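Local coordinates for protein cytochrome P450 (PDB 2RFB) that binds heme and, as a cytochrome P450, probably acts as a monooxygenase that inserts one atom of molecular oxygen into its substrates, at residues Gly11-Tyr16 with Lys253-Ile258; Asp28-Ser33 with Glu242-Asn247; Pro103-Ser108 with Leu120-Ser125. All blocks are in the same frame, centred on the assembly; numbering follows the deposited sequence.

Interaction 1 of 3, residues Gly11-Tyr16 with Lys253-Ile258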
loop_
_atom_site.group_PDB
_atom_site.type_symbol
_atom_site.label_atom_id
_atom_site.label_comp_id
_atom_site.label_asym_id
_atom_site.label_seq_id
_atom_site.Cartn_x
_atom_site.Cartn_y
_atom_site.Cartn_z
ATOM N N GLY A 11 -10.739 16.517 -17.434
ATOM C CA GLY A 11 -9.871 17.422 -16.658
ATOM C C GLY A 11 -8.438 16.990 -16.255
ATOM O O GLY A 11 -7.771 17.733 -15.517
ATOM N N ALA A 12 -7.950 15.834 -16.731
ATOM C CA ALA A 12 -6.586 15.403 -16.441
ATOM C C ALA A 12 -5.888 14.742 -17.643
ATOM O O ALA A 12 -6.533 14.287 -18.578
ATOM C CB ALA A 12 -6.566 14.425 -15.233
ATOM N N TRP A 13 -4.561 14.691 -17.590
ATOM C CA TRP A 13 -3.776 14.001 -18.581
ATOM C C TRP A 13 -3.792 12.628 -18.042
ATOM O O TRP A 13 -3.758 12.480 -16.847
ATOM C CB TRP A 13 -2.339 14.526 -18.658
ATOM C CG TRP A 13 -2.224 15.841 -19.388
ATOM C CD1 TRP A 13 -2.153 17.087 -18.830
ATOM C CD2 TRP A 13 -2.144 16.040 -20.820
ATOM N NE1 TRP A 13 -2.077 18.056 -19.822
ATOM C CE2 TRP A 13 -2.060 17.442 -21.047
ATOM C CE3 TRP A 13 -2.148 15.176 -21.922
ATOM C CZ2 TRP A 13 -1.978 17.990 -22.322
ATOM C CZ3 TRP A 13 -2.081 15.722 -23.199
ATOM C CH2 TRP A 13 -1.974 17.114 -23.391
ATOM N N HIS A 14 -3.883 11.625 -18.913
ATOM C CA HIS A 14 -3.636 10.236 -18.486
ATOM C C HIS A 14 -2.353 9.693 -19.092
ATOM O O HIS A 14 -2.108 9.870 -20.306
ATOM C CB HIS A 14 -4.845 9.370 -18.808
ATOM C CG HIS A 14 -6.116 9.962 -18.301
ATOM N ND1 HIS A 14 -6.829 9.409 -17.254
ATOM C CD2 HIS A 14 -6.762 11.105 -18.646
ATOM C CE1 HIS A 14 -7.882 10.170 -17.009
ATOM N NE2 HIS A 14 -7.864 11.204 -17.838
ATOM N N VAL A 15 -1.531 9.093 -18.234
ATOM C CA VAL A 15 -0.157 8.687 -18.590
ATOM C C VAL A 15 0.009 7.228 -18.344
ATOM O O VAL A 15 -0.200 6.737 -17.217
ATOM C CB VAL A 15 0.878 9.485 -17.783
ATOM C CG1 VAL A 15 2.315 9.032 -18.072
ATOM C CG2 VAL A 15 0.726 10.992 -18.126
ATOM N N TYR A 16 0.362 6.517 -19.403
ATOM C CA TYR A 16 0.274 5.055 -19.427
ATOM C C TYR A 16 1.582 4.319 -19.627
ATOM O O TYR A 16 1.742 3.240 -19.093
ATOM C CB TYR A 16 -0.622 4.626 -20.587
ATOM C CG TYR A 16 -2.023 5.099 -20.495
ATOM C CD1 TYR A 16 -2.466 6.139 -21.306
ATOM C CD2 TYR A 16 -2.933 4.497 -19.602
ATOM C CE1 TYR A 16 -3.766 6.567 -21.236
ATOM C CE2 TYR A 16 -4.252 4.931 -19.522
ATOM C CZ TYR A 16 -4.647 5.975 -20.336
ATOM O OH TYR A 16 -5.951 6.433 -20.306
ATOM N N LYS A 253 1.050 24.410 -16.599
ATOM C CA LYS A 253 0.979 24.640 -15.164
ATOM C C LYS A 253 -0.488 24.554 -14.679
ATOM O O LYS A 253 -1.377 25.199 -15.247
ATOM C CB LYS A 253 1.594 26.011 -14.872
ATOM C CG LYS A 253 1.752 26.364 -13.402
ATOM C CD LYS A 253 2.213 27.818 -13.302
ATOM C CE LYS A 253 2.273 28.299 -11.845
ATOM N NZ LYS A 253 2.489 29.805 -11.850
ATOM N N GLY A 254 -0.732 23.738 -13.656
ATOM C CA GLY A 254 -2.065 23.551 -13.078
ATOM C C GLY A 254 -2.755 22.240 -13.436
ATOM O O GLY A 254 -3.669 21.780 -12.726
ATOM N N ASP A 255 -2.317 21.645 -14.547
ATOM C CA ASP A 255 -2.950 20.480 -15.132
ATOM C C ASP A 255 -2.774 19.300 -14.215
ATOM O O ASP A 255 -1.678 19.038 -13.733
ATOM C CB ASP A 255 -2.357 20.166 -16.516
ATOM C CG ASP A 255 -2.939 21.029 -17.622
ATOM O OD1 ASP A 255 -2.307 21.154 -18.704
ATOM O OD2 ASP A 255 -4.042 21.571 -17.430
ATOM N N GLN A 256 -3.866 18.602 -13.955
ATOM C CA GLN A 256 -3.786 17.354 -13.239
ATOM C C GLN A 256 -3.206 16.265 -14.174
ATOM O O GLN A 256 -3.471 16.242 -15.387
ATOM C CB GLN A 256 -5.157 16.942 -12.735
ATOM C CG GLN A 256 -5.119 15.643 -11.980
ATOM C CD GLN A 256 -6.478 15.260 -11.433
ATOM O OE1 GLN A 256 -7.461 15.984 -11.619
ATOM N NE2 GLN A 256 -6.542 14.124 -10.761
ATOM N N VAL A 257 -2.416 15.387 -13.586
ATOM C CA VAL A 257 -1.697 14.367 -14.309
ATOM C C VAL A 257 -1.907 13.048 -13.623
ATOM O O VAL A 257 -1.464 12.856 -12.479
ATOM C CB VAL A 257 -0.214 14.671 -14.317
ATOM C CG1 VAL A 257 0.523 13.545 -14.973
ATOM C CG2 VAL A 257 0.041 15.934 -15.126
ATOM N N ILE A 258 -2.619 12.145 -14.282
ATOM C CA ILE A 258 -2.878 10.843 -13.676
ATOM C C ILE A 258 -1.994 9.773 -14.346
ATOM O O ILE A 258 -1.959 9.634 -15.560
ATOM C CB ILE A 258 -4.353 10.401 -13.790
ATOM C CG1 ILE A 258 -5.343 11.522 -13.411
ATOM C CG2 ILE A 258 -4.576 9.115 -12.970
ATOM C CD1 ILE A 258 -6.879 11.067 -13.385
#
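I258 and W13 dominate the contact between two parallel strands, 12-15 and 256-259, in a small mixed sheet that joins the N-terminal strands 7-9 and 12-15 to a strand from late in the P450 chain. The short segments run in the same direction at 25° to each other. The W13 backbone is held by two hydrogen bonds, one through N and one through O. Its N donates to Q256 O at 2.9 Å, and its O accepts from I258 N at 2.8 Å. Both bonds are nearly straight at the hydrogen. A further bond joins V15 N to I258 O at 2.8 Å and is more bent.

The indole of W13 and V257 point to one face of the sheet. CG of W13 lies beside its own backbone N (chi1 -77°), and the edge of the indole meets D255. NE1 gives a weak bond to D255 OD1 at 3.3 Å, with ring and carboxylate planes 64° apart. D255 OD1 also takes the backbone N of K252, which helps to fix the carboxylate. Strand 249-251 packs on this indole through K249 and I251. R238, a residue seen to bind heme, forms a backbone bond with V257 and touches its side chain.

A12, H14, Q256 and I258 share the other face. The methyl of A12 packs against both Q256 and I258. Its CB is 3.8 Å from Q256 CG and 3.6 Å from I258 CG1. The Q256 chain is extended beyond CG, and its NE2 is hydrogen-bonded to P236 O. H14 and I258 lie side by side and point the same way. The H14 ring is held by Y260 OH at ND1 and Y9 O at NE2, and its CE1 is 3.9 Å from I258 CD1.

Interaction 2 of 3, residues Asp28-Ser33 with Glu242-Asn247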
loop_
_atom_site.group_PDB
_atom_site.type_symbol
_atom_site.label_atom_id
_atom_site.label_comp_id
_atom_site.label_asym_id
_atom_site.label_seq_id
_atom_site.Cartn_x
_atom_site.Cartn_y
_atom_site.Cartn_z
ATOM N N ASP A 28 9.354 15.213 -9.302
ATOM C CA ASP A 28 8.601 15.796 -8.190
ATOM C C ASP A 28 8.503 17.330 -8.192
ATOM O O ASP A 28 7.464 17.842 -7.826
ATOM C CB ASP A 28 9.188 15.299 -6.872
ATOM C CG ASP A 28 10.655 15.580 -6.777
ATOM O OD1 ASP A 28 11.460 14.834 -7.337
ATOM O OD2 ASP A 28 11.032 16.604 -6.174
ATOM N N LYS A 29 9.565 18.046 -8.577
ATOM C CA LYS A 29 9.532 19.504 -8.755
ATOM C C LYS A 29 8.745 20.031 -9.954
ATOM O O LYS A 29 8.355 21.212 -9.970
ATOM C CB LYS A 29 10.957 20.106 -8.865
ATOM C CG LYS A 29 11.836 19.869 -7.611
ATOM C CD LYS A 29 13.249 20.370 -7.802
ATOM C CE LYS A 29 14.052 20.162 -6.510
ATOM N NZ LYS A 29 15.269 21.048 -6.432
ATOM N N ILE A 30 8.580 19.207 -10.976
ATOM C CA ILE A 30 7.755 19.593 -12.109
ATOM C C ILE A 30 6.312 19.156 -11.816
ATOM O O ILE A 30 5.340 19.944 -12.020
ATOM C CB ILE A 30 8.287 19.025 -13.460
ATOM C CG1 ILE A 30 9.697 19.562 -13.757
ATOM C CG2 ILE A 30 7.343 19.398 -14.605
ATOM C CD1 ILE A 30 10.405 18.941 -14.962
ATOM N N PHE A 31 6.170 17.920 -11.310
ATOM C CA PHE A 31 4.840 17.388 -10.989
ATOM C C PHE A 31 4.695 17.249 -9.505
ATOM O O PHE A 31 5.227 16.334 -8.884
ATOM C CB PHE A 31 4.547 16.088 -11.738
ATOM C CG PHE A 31 4.791 16.183 -13.214
ATOM C CD1 PHE A 31 6.004 15.772 -13.763
ATOM C CD2 PHE A 31 3.808 16.715 -14.065
ATOM C CE1 PHE A 31 6.241 15.915 -15.177
ATOM C CE2 PHE A 31 4.023 16.850 -15.421
ATOM C CZ PHE A 31 5.255 16.432 -15.992
ATOM N N SER A 32 3.937 18.177 -8.942
ATOM C CA SER A 32 3.753 18.320 -7.511
ATOM C C SER A 32 2.772 17.299 -6.963
ATOM O O SER A 32 1.993 16.734 -7.709
ATOM C CB SER A 32 3.199 19.712 -7.266
ATOM O OG SER A 32 2.719 19.836 -5.956
ATOM N N SER A 33 2.746 17.125 -5.652
ATOM C CA SER A 33 1.794 16.209 -5.016
ATOM C C SER A 33 0.523 16.810 -4.386
ATOM O O SER A 33 -0.339 16.044 -3.907
ATOM C CB SER A 33 2.511 15.283 -4.033
ATOM O OG SER A 33 3.182 14.294 -4.774
ATOM N N GLU A 242 4.841 23.584 -13.253
ATOM C CA GLU A 242 5.250 24.472 -14.358
ATOM C C GLU A 242 5.009 23.753 -15.668
ATOM O O GLU A 242 4.953 22.535 -15.695
ATOM C CB GLU A 242 6.735 24.843 -14.259
ATOM C CG GLU A 242 7.697 23.658 -14.435
ATOM C CD GLU A 242 9.151 24.109 -14.445
ATOM O OE1 GLU A 242 9.526 24.953 -15.319
ATOM O OE2 GLU A 242 9.923 23.640 -13.576
ATOM N N ASP A 243 4.881 24.506 -16.742
ATOM C CA ASP A 243 4.774 23.983 -18.097
ATOM C C ASP A 243 5.903 23.032 -18.428
ATOM O O ASP A 243 7.037 23.263 -18.035
ATOM C CB ASP A 243 4.839 25.149 -19.077
ATOM C CG ASP A 243 3.714 26.129 -18.869
ATOM O OD1 ASP A 243 3.849 27.300 -19.275
ATOM O OD2 ASP A 243 2.682 25.722 -18.300
ATOM N N SER A 244 5.591 21.967 -19.165
ATOM C CA SER A 244 6.600 21.030 -19.664
ATOM C C SER A 244 5.981 20.071 -20.654
ATOM O O SER A 244 4.754 19.975 -20.775
ATOM C CB SER A 244 7.257 20.259 -18.543
ATOM O OG SER A 244 6.275 19.466 -17.926
ATOM N N TYR A 245 6.847 19.351 -21.349
ATOM C CA TYR A 245 6.468 18.591 -22.506
ATOM C C TYR A 245 6.649 17.117 -22.277
ATOM O O TYR A 245 7.635 16.673 -21.713
ATOM C CB TYR A 245 7.302 19.030 -23.699
ATOM C CG TYR A 245 6.989 20.413 -24.236
ATOM C CD1 TYR A 245 7.606 21.559 -23.705
ATOM C CD2 TYR A 245 6.103 20.580 -25.310
ATOM C CE1 TYR A 245 7.314 22.819 -24.202
ATOM C CE2 TYR A 245 5.813 21.846 -25.822
ATOM C CZ TYR A 245 6.419 22.958 -25.274
ATOM O OH TYR A 245 6.150 24.229 -25.828
ATOM N N ILE A 246 5.662 16.345 -22.683
ATOM C CA ILE A 246 5.814 14.907 -22.741
ATOM C C ILE A 246 5.399 14.520 -24.147
ATOM O O ILE A 246 4.474 15.132 -24.704
ATOM C CB ILE A 246 4.933 14.273 -21.765
ATOM C CG1 ILE A 246 5.210 14.916 -20.406
ATOM C CG2 ILE A 246 5.104 12.708 -21.787
ATOM C CD1 ILE A 246 4.987 14.007 -19.224
ATOM N N ASN A 247 6.113 13.575 -24.762
ATOM C CA ASN A 247 5.781 13.174 -26.122
ATOM C C ASN A 247 5.293 14.369 -26.918
ATOM O O ASN A 247 4.240 14.326 -27.537
ATOM C CB ASN A 247 4.733 12.043 -26.119
ATOM C CG ASN A 247 4.429 11.546 -27.508
ATOM O OD1 ASN A 247 3.283 11.598 -27.963
ATOM N ND2 ASN A 247 5.468 11.122 -28.224
#
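I30 and E242 bring the two backbones closest, with their CA atoms 5.9 Å apart. The chains do not pair there: I30 O and E242 N are 3.9 Å apart, and no hydrogen bond joins the segments. Residues 28-30 have helical backbone angles, and the chain then extends into strand 31-32. Segment 242-247 extends into strand 244-246.

The contact is therefore made mainly by side chains. I30 buries the largest area. Its CG2 lies 3.5 Å from S244 OG, while its CG1 meets E242 OE2 at 4.1 Å. The OG of S244 sits between its own backbone N and carbonyl carbon (chi1 64°), and it touches both I30 and F31. F31 CZ is 3.7 Å from this OG. The same CZ meets I246 CD1 tip to tip at 4.0 Å. Within segment 28-33, I30 CG2 also lies over one face of the F31 ring, offset toward the rim. I30, F31, S244 and I246 thus form a small, mostly apolar cluster.

The side chain of F31 comes within about 4 Å of that of R238 (nearest atoms), which binds heme. Strand 31-32 pairs with strand 239-240, and strand 244-246 pairs with strand 249-251. Helix 18-26 packs against both segments, with V24 touching F31 and I246.

Interaction 3 of 3, residues Pro103-Ser108 with Leu120-Ser125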
loop_
_atom_site.group_PDB
_atom_site.type_symbol
_atom_site.label_atom_id
_atom_site.label_comp_id
_atom_site.label_asym_id
_atom_site.label_seq_id
_atom_site.Cartn_x
_atom_site.Cartn_y
_atom_site.Cartn_z
ATOM N N PRO A 103 -2.364 -7.379 8.143
ATOM C CA PRO A 103 -1.728 -6.042 8.107
ATOM C C PRO A 103 -2.175 -5.136 9.259
ATOM O O PRO A 103 -1.377 -4.354 9.770
ATOM C CB PRO A 103 -2.186 -5.478 6.762
ATOM C CG PRO A 103 -3.519 -6.232 6.487
ATOM C CD PRO A 103 -3.117 -7.635 6.901
ATOM N N VAL A 104 -3.409 -5.274 9.731
ATOM C CA VAL A 104 -3.833 -4.458 10.849
ATOM C C VAL A 104 -3.207 -4.860 12.177
ATOM O O VAL A 104 -3.033 -4.024 13.039
ATOM C CB VAL A 104 -5.411 -4.301 10.932
ATOM C CG1 VAL A 104 -6.098 -5.546 11.397
ATOM C CG2 VAL A 104 -5.776 -3.145 11.847
ATOM N N ASN A 105 -2.894 -6.141 12.373
ATOM C CA ASN A 105 -2.145 -6.569 13.578
ATOM C C ASN A 105 -0.704 -6.092 13.534
ATOM O O ASN A 105 -0.166 -5.628 14.526
ATOM C CB ASN A 105 -2.161 -8.068 13.706
ATOM C CG ASN A 105 -3.363 -8.580 14.519
ATOM O OD1 ASN A 105 -3.342 -8.557 15.746
ATOM N ND2 ASN A 105 -4.385 -9.068 13.840
ATOM N N ILE A 106 -0.081 -6.181 12.356
ATOM C CA ILE A 106 1.328 -5.901 12.235
ATOM C C ILE A 106 1.541 -4.413 12.460
ATOM O O ILE A 106 2.454 -4.008 13.205
ATOM C CB ILE A 106 1.882 -6.293 10.817
ATOM C CG1 ILE A 106 1.685 -7.784 10.534
ATOM C CG2 ILE A 106 3.357 -5.944 10.692
ATOM C CD1 ILE A 106 1.889 -8.648 11.768
ATOM N N ILE A 107 0.681 -3.609 11.841
ATOM C CA ILE A 107 0.815 -2.184 11.934
ATOM C C ILE A 107 0.549 -1.664 13.352
ATOM O O ILE A 107 1.269 -0.782 13.845
ATOM C CB ILE A 107 0.031 -1.491 10.798
ATOM C CG1 ILE A 107 0.989 -0.639 9.964
ATOM C CG2 ILE A 107 -1.155 -0.716 11.277
ATOM C CD1 ILE A 107 1.261 0.685 10.526
ATOM N N SER A 108 -0.410 -2.237 14.067
ATOM C CA SER A 108 -0.543 -1.831 15.450
ATOM C C SER A 108 0.699 -2.160 16.296
ATOM O O SER A 108 1.004 -1.446 17.288
ATOM C CB SER A 108 -1.758 -2.468 16.071
ATOM O OG SER A 108 -1.502 -3.822 16.390
ATOM N N LEU A 120 -10.313 -1.867 20.003
ATOM C CA LEU A 120 -10.789 -0.579 19.545
ATOM C C LEU A 120 -9.962 -0.082 18.358
ATOM O O LEU A 120 -10.520 0.455 17.382
ATOM C CB LEU A 120 -10.761 0.430 20.678
ATOM C CG LEU A 120 -11.102 1.865 20.298
ATOM C CD1 LEU A 120 -12.583 1.966 19.937
ATOM C CD2 LEU A 120 -10.733 2.819 21.433
ATOM N N PHE A 121 -8.643 -0.278 18.425
ATOM C CA PHE A 121 -7.797 0.077 17.296
ATOM C C PHE A 121 -8.236 -0.615 16.000
ATOM O O PHE A 121 -8.247 -0.012 14.942
ATOM C CB PHE A 121 -6.310 -0.167 17.595
ATOM C CG PHE A 121 -5.400 0.144 16.436
ATOM C CD1 PHE A 121 -5.022 1.448 16.175
ATOM C CD2 PHE A 121 -4.922 -0.877 15.619
ATOM C CE1 PHE A 121 -4.177 1.770 15.103
ATOM C CE2 PHE A 121 -4.067 -0.582 14.551
ATOM C CZ PHE A 121 -3.694 0.742 14.290
ATOM N N LYS A 122 -8.626 -1.870 16.099
ATOM C CA LYS A 122 -9.045 -2.596 14.909
ATOM C C LYS A 122 -10.387 -2.068 14.366
ATOM O O LYS A 122 -10.566 -1.951 13.150
ATOM C CB LYS A 122 -9.125 -4.100 15.199
ATOM C CG LYS A 122 -7.779 -4.820 15.435
ATOM C CD LYS A 122 -8.079 -6.049 16.335
ATOM C CE LYS A 122 -7.038 -7.196 16.283
ATOM N NZ LYS A 122 -7.630 -8.498 16.867
ATOM N N LEU A 123 -11.316 -1.723 15.246
ATOM C CA LEU A 123 -12.576 -1.117 14.810
ATOM C C LEU A 123 -12.298 0.241 14.140
ATOM O O LEU A 123 -12.706 0.488 13.008
ATOM C CB LEU A 123 -13.538 -0.987 15.988
ATOM C CG LEU A 123 -15.046 -0.920 15.729
ATOM C CD1 LEU A 123 -15.604 -2.212 15.144
ATOM C CD2 LEU A 123 -15.770 -0.595 17.040
ATOM N N TRP A 124 -11.542 1.095 14.809
ATOM C CA TRP A 124 -11.171 2.370 14.248
ATOM C C TRP A 124 -10.454 2.188 12.931
ATOM O O TRP A 124 -10.812 2.802 11.921
ATOM C CB TRP A 124 -10.282 3.110 15.235
ATOM C CG TRP A 124 -9.897 4.483 14.843
ATOM C CD1 TRP A 124 -10.704 5.576 14.759
ATOM C CD2 TRP A 124 -8.581 4.933 14.515
ATOM N NE1 TRP A 124 -9.976 6.684 14.399
ATOM C CE2 TRP A 124 -8.666 6.319 14.259
ATOM C CE3 TRP A 124 -7.335 4.304 14.441
ATOM C CZ2 TRP A 124 -7.563 7.080 13.919
ATOM C CZ3 TRP A 124 -6.258 5.052 14.123
ATOM C CH2 TRP A 124 -6.366 6.435 13.850
ATOM N N SER A 125 -9.434 1.350 12.915
ATOM C CA SER A 125 -8.761 1.031 11.645
ATOM C C SER A 125 -9.748 0.639 10.482
ATOM O O SER A 125 -9.668 1.177 9.385
ATOM C CB SER A 125 -7.695 -0.034 11.873
ATOM O OG SER A 125 -7.295 -0.600 10.626
HETATM O O HOH W 1 -7.649 -10.018 14.524
#
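V104, S108 and F121 join two successive helices, 101-111 and 118-129, which by their order are probably helices E and F of the P450 fold. The short helix segments cross at 119°, with axes 10.6 Å apart at closest approach. F121 reaches across with CG anti to its backbone N (chi1 178°). Its CE2 lies 3.3 Å from S108 CB and 4.1 Å from V104 CG2, and its CZ is 4.2 Å from I107 CG2. V104 O lies at the ring edge, in plane. The other neighbour of V104 CG2 is S125 OG, at 3.2 Å.

Helix 101-111 also touches helices 75-86, 175-206 and 298-315, consistent with the four-helix bundle at the core of P450s. F121 and S125 touch helix 175-206 as well. The side chain of I107 comes within about 4 Å of the heme (nearest atoms).

The polar side of the contact lies at N105 and K122. N105 ND2 is hydrogen-bonded to R101 O. A water takes a 2.8 Å bond from K122 NZ and a weak one from N105 ND2. S108 OG donates to N105 O of its own helix.

Overall arrangement
Interactions 1 and 2 are neighbours, with centres 10 Å apart. Both lie toward the outside of the chain and are partly buried. They touch: K253 N probably bonds to D243 OD2, and V257 packs on F31. Helix 18-26 and R238 adjoin both. Their chemistry differs, since interaction 1 is a backbone-bonded parallel strand pair and interaction 2 has no hydrogen bond between its segments and rests mainly on side chains. Interaction 3 lies on the opposite side of the chain's centre, 35 to 37 Å away between centres. It is a buried helix-helix contact with mainly apolar touches and a water bridge, weak on one leg. The heme lies nearer to it than to the other two.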